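Local coordinates for protein putative ABC transporter subunit, substrate-binding component (Rhodopseudomonas palustris, PDB 4EVQ) that binds 4-hydroxybenzoate and probably delivers such lignin-derived aromatic acids to an ABC transporter for uptake, at residues Asp84-Thr89 and Ile107-Pro112. Residues are numbered along the deposited sequence; the frame is centred on the assembly and turned at random.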
loop_
_atom_site.group_PDB
_atom_site.type_symbol
_atom_site.label_atom_id
_atom_site.label_comp_id
_atom_site.label_asym_id
_atom_site.label_seq_id
_atom_site.Cartn_x
_atom_site.Cartn_y
_atom_site.Cartn_z
ATOM N N ASP A 84 -17.243 12.264 9.357
ATOM C CA ASP A 84 -17.976 11.092 9.801
ATOM C C ASP A 84 -17.133 9.832 9.717
ATOM O O ASP A 84 -17.349 8.851 10.430
ATOM C CB ASP A 84 -19.240 10.895 8.948
ATOM C CG ASP A 84 -20.252 12.029 9.124
ATOM O OD1 ASP A 84 -20.667 12.279 10.286
ATOM O OD2 ASP A 84 -20.607 12.651 8.102
ATOM N N VAL A 85 -16.177 9.855 8.785
ATOM C CA VAL A 85 -15.275 8.723 8.504
ATOM C C VAL A 85 -13.951 9.327 8.136
ATOM O O VAL A 85 -13.922 10.423 7.574
ATOM C CB VAL A 85 -15.791 7.879 7.287
ATOM C CG1 VAL A 85 -14.804 6.750 6.888
ATOM C CG2 VAL A 85 -17.204 7.289 7.607
ATOM N N LEU A 86 -12.874 8.638 8.497
ATOM C CA LEU A 86 -11.515 9.066 8.186
ATOM C C LEU A 86 -10.800 8.024 7.330
ATOM O O LEU A 86 -10.802 6.841 7.658
ATOM C CB LEU A 86 -10.733 9.265 9.479
ATOM C CG LEU A 86 -9.257 9.620 9.400
ATOM C CD1 LEU A 86 -9.056 10.965 8.751
ATOM C CD2 LEU A 86 -8.698 9.635 10.815
ATOM N N ILE A 87 -10.285 8.466 6.199
ATOM C CA ILE A 87 -9.527 7.583 5.289
ATOM C C ILE A 87 -8.148 8.198 5.059
ATOM O O ILE A 87 -8.021 9.305 4.537
ATOM C CB ILE A 87 -10.273 7.321 3.962
ATOM C CG1 ILE A 87 -11.637 6.694 4.245
ATOM C CG2 ILE A 87 -9.411 6.457 3.011
ATOM C CD1 ILE A 87 -12.460 6.463 3.020
ATOM N N GLY A 88 -7.103 7.487 5.461
ATOM C CA GLY A 88 -5.735 7.933 5.199
ATOM C C GLY A 88 -4.783 7.006 5.900
ATOM O O GLY A 88 -5.192 6.139 6.693
ATOM N N THR A 89 -3.489 7.034 5.568
ATOM C CA THR A 89 -2.860 7.799 4.519
ATOM C C THR A 89 -1.822 6.916 3.811
ATOM O O THR A 89 -1.888 5.673 3.926
ATOM C CB THR A 89 -2.259 9.061 5.100
ATOM O OG1 THR A 89 -1.656 9.848 4.028
ATOM C CG2 THR A 89 -1.202 8.772 6.148
ATOM N N ILE A 107 -13.932 7.250 15.628
ATOM C CA ILE A 107 -14.377 7.477 14.272
ATOM C C ILE A 107 -13.980 6.284 13.351
ATOM O O ILE A 107 -12.836 5.773 13.404
ATOM C CB ILE A 107 -13.757 8.794 13.703
ATOM C CG1 ILE A 107 -14.284 9.124 12.315
ATOM C CG2 ILE A 107 -12.213 8.697 13.680
ATOM C CD1 ILE A 107 -13.904 10.570 11.872
ATOM N N PRO A 108 -14.898 5.844 12.471
ATOM C CA PRO A 108 -14.499 4.763 11.529
ATOM C C PRO A 108 -13.343 5.252 10.691
ATOM O O PRO A 108 -13.379 6.339 10.108
ATOM C CB PRO A 108 -15.753 4.571 10.677
ATOM C CG PRO A 108 -16.925 5.005 11.629
ATOM C CD PRO A 108 -16.334 6.193 12.346
ATOM N N THR A 109 -12.297 4.432 10.662
ATOM C CA THR A 109 -10.995 4.803 10.060
ATOM C C THR A 109 -10.507 3.695 9.153
ATOM O O THR A 109 -10.378 2.548 9.582
ATOM C CB THR A 109 -9.979 5.060 11.171
ATOM O OG1 THR A 109 -10.439 6.131 11.986
ATOM C CG2 THR A 109 -8.613 5.426 10.609
ATOM N N ILE A 110 -10.197 4.042 7.916
ATOM C CA ILE A 110 -9.670 3.086 6.953
ATOM C C ILE A 110 -8.321 3.601 6.423
ATOM O O ILE A 110 -8.232 4.698 5.916
ATOM C CB ILE A 110 -10.668 2.862 5.779
ATOM C CG1 ILE A 110 -12.057 2.510 6.310
ATOM C CG2 ILE A 110 -10.099 1.870 4.783
ATOM C CD1 ILE A 110 -13.134 2.587 5.227
ATOM N N VAL A 111 -7.304 2.776 6.573
ATOM C CA VAL A 111 -5.956 3.061 6.057
ATOM C C VAL A 111 -5.845 2.442 4.685
ATOM O O VAL A 111 -5.888 1.223 4.556
ATOM C CB VAL A 111 -4.912 2.497 6.999
ATOM C CG1 VAL A 111 -3.498 2.728 6.454
ATOM C CG2 VAL A 111 -5.038 3.084 8.372
ATOM N N PRO A 112 -5.656 3.261 3.645
ATOM C CA PRO A 112 -5.728 2.766 2.264
ATOM C C PRO A 112 -4.332 2.547 1.640
ATOM O O PRO A 112 -4.238 2.327 0.449
ATOM C CB PRO A 112 -6.457 3.902 1.540
ATOM C CG PRO A 112 -5.895 5.100 2.162
ATOM C CD PRO A 112 -5.706 4.728 3.625
#
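Leu86 lies beside Thr109 on one face of a parallel strand pair, and Ile87 beside Ile110 on the other. Three backbone bonds join the pair: Leu86 N to Pro108 O (2.9 Å, nearly straight at 172°), Ile110 N to Leu86 O, and a more bent one from Gly88 N to Ile110 O. Leu86 O also receives the CA-H of Thr109, its CA 3.2 Å away.

The side chains of Leu86 and Thr109 run alongside each other, with Thr109 OG1 4.0 Å from Leu86 CB. With chi1 at -61°, Thr109 OG1 turns back toward its own backbone N, which brings it to Ile107 O at 2.8 Å, where it donates from above that carbonyl's plane; Asn127 ND2 bonds the same oxygen. A valine in place of Thr109 would probably leave Ile107 O without this hydroxyl donor and the residues leading into the strand less firmly held. Ile107 CD1 approaches Leu86 CB at 4.2 Å. On the opposite face, Ile87 CG1 packs on Ile110 CB (4.2 Å). Ile87 CG2 meets Pro112 CG at 3.9 Å.

Helix 92-105, which links the strands, covers the Thr109 face through Met98 and Ala102, completing a beta-alpha-beta unit of the periplasmic-binding-protein fold. Three backbone bonds carry the polar part of the pairing, with aliphatic contacts of Leu86 and Ile87 on its two faces, and the single hydroxyl of Thr109 is spent on the chain just before its own strand.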